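Local coordinates for methylmalonyl-CoA carboxyltransferase 12S subunit (PDB 1ON3), which transfers the carboxyl group of methylmalonyl-CoA to the biotin of the 1.3S subunit, as the hexameric core of the transcarboxylase complex, at residues E[282-288]-E[406-410]; E[289-293]-E[332-336]; E[313-317]-E[338-343]. The contacts are given in a common frame with arbitrary orientation. Residues are numbered along the deposited sequence.

Interaction 1: residues E[282-288]-E[406-410]; sequences VPIDGKK and VLRKA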
loop_
_atom_site.group_PDB
_atom_site.type_symbol
_atom_site.label_atom_id
_atom_site.label_comp_id
_atom_site.label_asym_id
_atom_site.label_seq_id
_atom_site.Cartn_x
_atom_site.Cartn_y
_atom_site.Cartn_z
ATOM N N VAL E 282 -25.029 6.785 -42.907
ATOM C CA VAL E 282 -23.859 6.175 -43.519
ATOM C C VAL E 282 -24.255 5.444 -44.805
ATOM O O VAL E 282 -24.935 4.421 -44.765
ATOM C CB VAL E 282 -23.197 5.161 -42.548
ATOM C CG1 VAL E 282 -21.883 4.656 -43.127
ATOM C CG2 VAL E 282 -22.981 5.809 -41.194
ATOM N N PRO E 283 -23.818 5.958 -45.962
ATOM C CA PRO E 283 -24.117 5.368 -47.275
ATOM C C PRO E 283 -23.600 3.933 -47.396
ATOM O O PRO E 283 -22.558 3.599 -46.828
ATOM C CB PRO E 283 -23.384 6.296 -48.244
ATOM C CG PRO E 283 -23.324 7.589 -47.515
ATOM C CD PRO E 283 -22.976 7.153 -46.115
ATOM N N ILE E 284 -24.322 3.086 -48.130
ATOM C CA ILE E 284 -23.871 1.711 -48.326
ATOM C C ILE E 284 -22.749 1.783 -49.358
ATOM O O ILE E 284 -21.859 0.935 -49.394
ATOM C CB ILE E 284 -25.021 0.785 -48.855
ATOM C CG1 ILE E 284 -26.156 0.701 -47.824
ATOM C CG2 ILE E 284 -24.500 -0.615 -49.105
ATOM C CD1 ILE E 284 -25.754 0.105 -46.489
ATOM N N ASP E 285 -22.797 2.817 -50.194
ATOM C CA ASP E 285 -21.785 3.017 -51.225
ATOM C C ASP E 285 -20.514 3.540 -50.558
ATOM O O ASP E 285 -20.433 4.712 -50.176
ATOM C CB ASP E 285 -22.277 4.035 -52.260
ATOM C CG ASP E 285 -21.275 4.268 -53.386
ATOM O OD1 ASP E 285 -20.140 3.742 -53.326
ATOM O OD2 ASP E 285 -21.625 4.996 -54.339
ATOM N N GLY E 286 -19.530 2.661 -50.417
ATOM C CA GLY E 286 -18.275 3.040 -49.794
ATOM C C GLY E 286 -17.645 4.273 -50.399
ATOM O O GLY E 286 -16.805 4.902 -49.767
ATOM N N LYS E 287 -18.048 4.637 -51.616
ATOM C CA LYS E 287 -17.479 5.804 -52.283
ATOM C C LYS E 287 -18.066 7.146 -51.865
ATOM O O LYS E 287 -17.540 8.195 -52.237
ATOM C CB LYS E 287 -17.593 5.655 -53.803
ATOM C CG LYS E 287 -16.723 4.546 -54.379
ATOM C CD LYS E 287 -16.882 4.444 -55.889
ATOM C CE LYS E 287 -16.034 3.315 -56.448
ATOM N NZ LYS E 287 -16.437 1.991 -55.886
ATOM N N LYS E 288 -19.146 7.130 -51.093
ATOM C CA LYS E 288 -19.755 8.380 -50.651
ATOM C C LYS E 288 -19.413 8.610 -49.185
ATOM O O LYS E 288 -19.490 7.684 -48.380
ATOM C CB LYS E 288 -21.278 8.324 -50.792
ATOM C CG LYS E 288 -21.804 8.130 -52.206
ATOM C CD LYS E 288 -21.414 9.280 -53.111
ATOM C CE LYS E 288 -22.281 9.301 -54.368
ATOM N NZ LYS E 288 -22.353 7.967 -55.027
ATOM N N VAL E 406 -18.377 -0.006 -34.871
ATOM C CA VAL E 406 -17.832 0.032 -36.223
ATOM C C VAL E 406 -18.952 0.325 -37.215
ATOM O O VAL E 406 -19.827 -0.515 -37.430
ATOM C CB VAL E 406 -17.149 -1.304 -36.595
ATOM C CG1 VAL E 406 -16.561 -1.204 -37.998
ATOM C CG2 VAL E 406 -16.066 -1.631 -35.577
ATOM N N LEU E 407 -18.906 1.515 -37.817
ATOM C CA LEU E 407 -19.914 1.963 -38.777
ATOM C C LEU E 407 -19.701 1.399 -40.167
ATOM O O LEU E 407 -20.649 0.942 -40.809
ATOM C CB LEU E 407 -19.917 3.497 -38.885
ATOM C CG LEU E 407 -19.996 4.314 -37.586
ATOM C CD1 LEU E 407 -20.036 5.798 -37.931
ATOM C CD2 LEU E 407 -21.229 3.932 -36.782
ATOM N N ARG E 408 -18.463 1.440 -40.650
ATOM C CA ARG E 408 -18.212 0.944 -41.993
ATOM C C ARG E 408 -16.793 0.405 -42.154
ATOM O O ARG E 408 -16.480 -0.661 -41.624
ATOM C CB ARG E 408 -18.512 2.070 -42.997
ATOM C CG ARG E 408 -18.762 1.609 -44.422
ATOM C CD ARG E 408 -19.495 2.695 -45.235
ATOM N NE ARG E 408 -18.759 3.961 -45.299
ATOM C CZ ARG E 408 -19.061 4.960 -46.125
ATOM N NH1 ARG E 408 -20.094 4.843 -46.959
ATOM N NH2 ARG E 408 -18.319 6.065 -46.142
ATOM N N LYS E 409 -15.936 1.125 -42.875
ATOM C CA LYS E 409 -14.565 0.668 -43.085
ATOM C C LYS E 409 -13.793 0.569 -41.765
ATOM O O LYS E 409 -13.915 1.435 -40.896
ATOM C CB LYS E 409 -13.807 1.626 -44.008
ATOM C CG LYS E 409 -14.329 1.738 -45.427
ATOM C CD LYS E 409 -14.215 0.414 -46.173
ATOM C CE LYS E 409 -14.480 0.599 -47.673
ATOM N NZ LYS E 409 -15.780 1.279 -47.945
ATOM N N ALA E 410 -12.990 -0.482 -41.629
ATOM C CA ALA E 410 -12.160 -0.688 -40.435
ATOM C C ALA E 410 -10.999 -1.551 -40.920
ATOM O O ALA E 410 -10.943 -2.751 -40.671
ATOM C CB ALA E 410 -12.958 -1.406 -39.362
HETATM O O HOH W 1 -15.328 3.848 -47.701
#

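Interaction 2: residues E[289-293]-E[332-336]; sequences GYDVR and ANQPS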
loop_
_atom_site.group_PDB
_atom_site.type_symbol
_atom_site.label_atom_id
_atom_site.label_comp_id
_atom_site.label_asym_id
_atom_site.label_seq_id
_atom_site.Cartn_x
_atom_site.Cartn_y
_atom_site.Cartn_z
ATOM N N GLY E 289 -19.030 9.836 -48.851
ATOM C CA GLY E 289 -18.708 10.160 -47.472
ATOM C C GLY E 289 -19.946 10.694 -46.774
ATOM O O GLY E 289 -21.061 10.558 -47.277
ATOM N N TYR E 290 -19.750 11.307 -45.615
ATOM C CA TYR E 290 -20.840 11.868 -44.826
ATOM C C TYR E 290 -20.185 12.563 -43.645
ATOM O O TYR E 290 -18.975 12.474 -43.489
ATOM C CB TYR E 290 -21.766 10.755 -44.321
ATOM C CG TYR E 290 -21.083 9.712 -43.457
ATOM C CD1 TYR E 290 -21.134 9.780 -42.060
ATOM C CD2 TYR E 290 -20.378 8.656 -44.040
ATOM C CE1 TYR E 290 -20.493 8.817 -41.266
ATOM C CE2 TYR E 290 -19.743 7.689 -43.262
ATOM C CZ TYR E 290 -19.801 7.771 -41.881
ATOM O OH TYR E 290 -19.188 6.794 -41.130
ATOM N N ASP E 291 -20.974 13.257 -42.830
ATOM C CA ASP E 291 -20.435 13.937 -41.652
ATOM C C ASP E 291 -20.736 13.046 -40.462
ATOM O O ASP E 291 -21.896 12.851 -40.112
ATOM C CB ASP E 291 -21.099 15.290 -41.437
ATOM C CG ASP E 291 -20.346 16.150 -40.431
ATOM O OD1 ASP E 291 -19.847 15.595 -39.426
ATOM O OD2 ASP E 291 -20.265 17.381 -40.637
ATOM N N VAL E 292 -19.694 12.507 -39.836
ATOM C CA VAL E 292 -19.887 11.609 -38.709
ATOM C C VAL E 292 -20.549 12.267 -37.496
ATOM O O VAL E 292 -21.072 11.582 -36.626
ATOM C CB VAL E 292 -18.537 10.951 -38.303
ATOM C CG1 VAL E 292 -17.620 11.971 -37.628
ATOM C CG2 VAL E 292 -18.792 9.750 -37.408
ATOM N N ARG E 293 -20.544 13.594 -37.436
ATOM C CA ARG E 293 -21.171 14.266 -36.308
ATOM C C ARG E 293 -22.690 14.126 -36.399
ATOM O O ARG E 293 -23.391 14.337 -35.420
ATOM C CB ARG E 293 -20.745 15.737 -36.252
ATOM C CG ARG E 293 -19.262 15.897 -35.859
ATOM C CD ARG E 293 -18.748 17.299 -36.148
ATOM N NE ARG E 293 -18.753 17.598 -37.583
ATOM C CZ ARG E 293 -18.078 18.602 -38.139
ATOM N NH1 ARG E 293 -17.335 19.407 -37.383
ATOM N NH2 ARG E 293 -18.152 18.811 -39.448
ATOM N N ALA E 332 -14.059 9.769 -33.429
ATOM C CA ALA E 332 -14.699 9.264 -34.629
ATOM C C ALA E 332 -14.016 9.695 -35.927
ATOM O O ALA E 332 -13.606 10.848 -36.070
ATOM C CB ALA E 332 -16.160 9.734 -34.626
ATOM N N ASN E 333 -13.894 8.774 -36.878
ATOM C CA ASN E 333 -13.283 9.138 -38.153
ATOM C C ASN E 333 -14.283 9.962 -38.962
ATOM O O ASN E 333 -15.497 9.774 -38.838
ATOM C CB ASN E 333 -12.878 7.887 -38.925
ATOM C CG ASN E 333 -12.114 6.902 -38.063
ATOM O OD1 ASN E 333 -12.640 5.854 -37.672
ATOM N ND2 ASN E 333 -10.867 7.236 -37.758
ATOM N N GLN E 334 -13.773 10.863 -39.798
ATOM C CA GLN E 334 -14.619 11.742 -40.615
ATOM C C GLN E 334 -14.465 11.404 -42.114
ATOM O O GLN E 334 -13.623 11.975 -42.797
ATOM C CB GLN E 334 -14.212 13.202 -40.353
ATOM C CG GLN E 334 -15.057 14.259 -41.070
ATOM C CD GLN E 334 -16.511 14.219 -40.654
ATOM O OE1 GLN E 334 -17.251 13.310 -41.034
ATOM N NE2 GLN E 334 -16.929 15.202 -39.857
ATOM N N PRO E 335 -15.304 10.488 -42.639
ATOM C CA PRO E 335 -15.238 10.079 -44.046
ATOM C C PRO E 335 -15.296 11.209 -45.067
ATOM O O PRO E 335 -14.784 11.072 -46.179
ATOM C CB PRO E 335 -16.415 9.103 -44.173
ATOM C CG PRO E 335 -16.497 8.506 -42.804
ATOM C CD PRO E 335 -16.380 9.754 -41.950
ATOM N N SER E 336 -15.913 12.321 -44.686
ATOM C CA SER E 336 -16.033 13.461 -45.578
ATOM C C SER E 336 -14.755 14.289 -45.731
ATOM O O SER E 336 -14.737 15.249 -46.499
ATOM C CB SER E 336 -17.180 14.354 -45.109
ATOM O OG SER E 336 -17.095 14.581 -43.711
#

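Interaction 3: residues E[313-317]-E[338-343]; sequences ATNLV and MSGCLD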
loop_
_atom_site.group_PDB
_atom_site.type_symbol
_atom_site.label_atom_id
_atom_site.label_comp_id
_atom_site.label_asym_id
_atom_site.label_seq_id
_atom_site.Cartn_x
_atom_site.Cartn_y
_atom_site.Cartn_z
ATOM N N ALA E 313 -6.958 18.923 -37.964
ATOM C CA ALA E 313 -7.060 17.525 -38.404
ATOM C C ALA E 313 -8.513 17.079 -38.403
ATOM O O ALA E 313 -8.902 16.154 -37.667
ATOM C CB ALA E 313 -6.228 16.627 -37.479
ATOM N N THR E 314 -9.304 17.738 -39.246
ATOM C CA THR E 314 -10.735 17.494 -39.337
ATOM C C THR E 314 -11.111 16.141 -39.926
ATOM O O THR E 314 -12.293 15.856 -40.097
ATOM C CB THR E 314 -11.429 18.621 -40.128
ATOM O OG1 THR E 314 -10.859 18.702 -41.444
ATOM C CG2 THR E 314 -11.244 19.962 -39.411
ATOM N N ASN E 315 -10.105 15.329 -40.254
ATOM C CA ASN E 315 -10.339 13.979 -40.765
ATOM C C ASN E 315 -10.677 13.075 -39.574
ATOM O O ASN E 315 -11.027 11.909 -39.739
ATOM C CB ASN E 315 -9.100 13.441 -41.512
ATOM C CG ASN E 315 -7.786 13.732 -40.793
ATOM O OD1 ASN E 315 -7.551 14.849 -40.320
ATOM N ND2 ASN E 315 -6.908 12.733 -40.734
ATOM N N LEU E 316 -10.554 13.633 -38.371
ATOM C CA LEU E 316 -10.876 12.910 -37.142
ATOM C C LEU E 316 -11.559 13.845 -36.157
ATOM O O LEU E 316 -11.093 14.952 -35.908
ATOM C CB LEU E 316 -9.630 12.321 -36.483
ATOM C CG LEU E 316 -10.053 11.524 -35.234
ATOM C CD1 LEU E 316 -9.521 10.125 -35.320
ATOM C CD2 LEU E 316 -9.610 12.228 -33.960
ATOM N N VAL E 317 -12.667 13.391 -35.591
ATOM C CA VAL E 317 -13.421 14.194 -34.636
ATOM C C VAL E 317 -13.195 13.716 -33.200
ATOM O O VAL E 317 -13.181 12.520 -32.948
ATOM C CB VAL E 317 -14.947 14.102 -34.932
ATOM C CG1 VAL E 317 -15.743 14.731 -33.810
ATOM C CG2 VAL E 317 -15.271 14.790 -36.258
ATOM N N MET E 338 -10.607 13.742 -46.432
ATOM C CA MET E 338 -9.501 12.851 -46.747
ATOM C C MET E 338 -9.891 11.381 -46.605
ATOM O O MET E 338 -9.079 10.564 -46.164
ATOM C CB MET E 338 -8.314 13.152 -45.835
ATOM C CG MET E 338 -7.644 14.494 -46.093
ATOM S SD MET E 338 -6.224 14.730 -45.004
ATOM C CE MET E 338 -7.051 15.389 -43.600
ATOM N N SER E 339 -11.127 11.057 -46.990
ATOM C CA SER E 339 -11.659 9.692 -46.925
ATOM C C SER E 339 -11.654 9.096 -45.519
ATOM O O SER E 339 -11.775 7.878 -45.340
ATOM C CB SER E 339 -10.880 8.763 -47.863
ATOM O OG SER E 339 -10.985 9.190 -49.214
ATOM N N GLY E 340 -11.529 9.950 -44.513
ATOM C CA GLY E 340 -11.508 9.436 -43.153
ATOM C C GLY E 340 -10.173 8.809 -42.777
ATOM O O GLY E 340 -10.054 8.178 -41.724
ATOM N N CYS E 341 -9.164 8.966 -43.636
ATOM C CA CYS E 341 -7.840 8.427 -43.341
ATOM C C CYS E 341 -7.265 9.041 -42.071
ATOM O O CYS E 341 -7.519 10.212 -41.775
ATOM C CB CYS E 341 -6.856 8.742 -44.468
ATOM S SG CYS E 341 -7.073 7.781 -45.983
ATOM N N LEU E 342 -6.512 8.249 -41.314
ATOM C CA LEU E 342 -5.832 8.771 -40.127
ATOM C C LEU E 342 -4.492 9.254 -40.679
ATOM O O LEU E 342 -4.003 8.702 -41.670
ATOM C CB LEU E 342 -5.599 7.664 -39.082
ATOM C CG LEU E 342 -6.828 7.289 -38.243
ATOM C CD1 LEU E 342 -6.527 6.050 -37.391
ATOM C CD2 LEU E 342 -7.208 8.464 -37.361
ATOM N N ASP E 343 -3.927 10.303 -40.084
ATOM C CA ASP E 343 -2.634 10.820 -40.522
ATOM C C ASP E 343 -1.848 11.260 -39.283
ATOM O O ASP E 343 -2.295 11.045 -38.157
ATOM C CB ASP E 343 -2.808 11.982 -41.529
ATOM C CG ASP E 343 -3.414 13.250 -40.917
ATOM O OD1 ASP E 343 -4.087 13.186 -39.868
ATOM O OD2 ASP E 343 -3.230 14.333 -41.520
HETATM O O HOH W 2 -9.820 9.409 -39.328
HETATM O O HOH W 3 -5.164 16.143 -40.948
#

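Interaction 1: residues E[282-288]-E[406-410]
R408 sends a long side chain (chi1 and chi2 t, chi3 p) from a corner between two strands into the loop 282-288, and its guanidinium collects backbone carbonyls. R408 NH1 donates to P283 O (2.8 Å) and R408 NH2 to K288 O (3.0 Å), with a second bond from R408 NH1 to K288 O at 3.2 Å; both acceptors lie near the guanidinium plane. G286 CA covers one face, 3.8 Å from R408 NH1, and V282, with chi1 t, covers the opposite face and sets CG1 3.7 Å from R408 CD. The loop makes a type I turn from D285 to K288, hydrogen-bonded from K288 N to D285 O, and an Asx turn at D285 fits the geometry; K288 NZ adds a salt bridge to D285 OD2 (3.1 Å). K409, m at chi1 and chi2, bends so that NZ lies 3.6 Å from G286 CA and reaches G286 O through a shared water. Within this crotonase-type C-terminal half, R408 also forms a salt bridge with D369 of strand 364-370. The loop, between helices 278-281 and 293-299, is thereby fastened where strand 402-407 of the large sheet gives way to strand 409-411 of the small parallel sheet.

Interaction 2: residues E[289-293]-E[332-336]
A helix N-terminus is joined here to the outgoing end of strand 326-333 in the mixed sheet of the crotonase-type C-terminal half. The last strand residues come first: A332 CB packs 3.8 Å from V292 CG2, and V292 CG1 then lies 3.3 Å from N333 O, while the N333 side chain turns to strand 364-370, where OD1 accepts from D369 N. Q334 provides the polar centre. Q334 OE1 accepts from V292 N (2.8 Å) and Q334 NE2 donates to D291 OD1 (3.0 Å). The same D291 OD1 takes R293 N in a capping bond at the start of helix 293-299, and D291 OD2 forms a salt bridge with R293 NH2 (2.8 Å), so Q334 binds the capping residue itself. P335 follows, laying its ring over one face of the Y290 ring: CD is 4.2 Å from the ring centroid in a CH-pi contact, and CG reaches 3.4 Å from Y290 CE2. The hydroxyl of Y290 is hydrogen-bonded to D369. At the end of the segment the chain closes against the exposed G289, whose CA lies 4.7 Å from S336 CA, and S336 OG donates a 2.8 Å hydrogen bond to Y290 O.

Interaction 3: residues E[313-317]-E[338-343]
N315 lays its carboxamide against the end of M338, with CG 3.3 Å from M338 CE, and fills the bend of the loop 338-343. The contact belongs to a beta-to-alpha connection of the crotonase-type fold: the loop leads from strand 326-333 to helix 344-359, and N315 is the third residue of a type I turn, A313 to L316, that opens the neighbouring antiparallel strand 316-323. The turn is closed by L316 N to A313 O at 3.1 Å. N315 ND2 spends its two protons on the loop, giving one hydrogen bond to C341 O (2.8 Å, nearly linear) and another to D343 OD1 (3.0 Å). D343 is the N-cap of helix 344-359, and the same OD1 accepts from A346 N, so one amide side chain ties the turn to both the loop backbone and the helix cap.

The loop is bent tightly, with C341 N hydrogen-bonded to M338 O (3.0 Å) and G340 at backbone angles of 77°/9° where a side chain would jam against the preceding carbonyl. G340 CA lies 5.3 Å from N315 CA, and one water lies between the backbones, 2.8 Å from N315 O and 2.7 Å from G340 O. Beside the polar part, L316 CD1 packs 3.5 Å from L342 CD2, and the L316 side chain also touches A346 and A350 of the helix. The bound methylmalonic acid is about 10 Å from the C341 side chain, so the contact lies near that ligand without touching it. A second water donates to N315 OD1 at 2.8 Å and to D343 OD2 at 2.7 Å.

In the fold
All three contacts gather round the same mixed sheet. Interaction 3 is the most buried; interactions 1 and 2 are only partly buried, each with a solvent-exposed glycine. Interactions 1 and 2 share the linker from helix 278-281 to helix 293-299 and meet at Y290, whose side chain packs on V282, P283, L407 and R408; D369 binds both Y290 and R408. Interactions 2 and 3 are coupled through neighbouring strands 326-333 and 316-323, with probable hydrogen bonds V317 N to A332 O and Q334 N to N315 O. An arginine gathers carbonyls in interaction 1, whereas amide side chains tie loop to helix start in interactions 2 and 3.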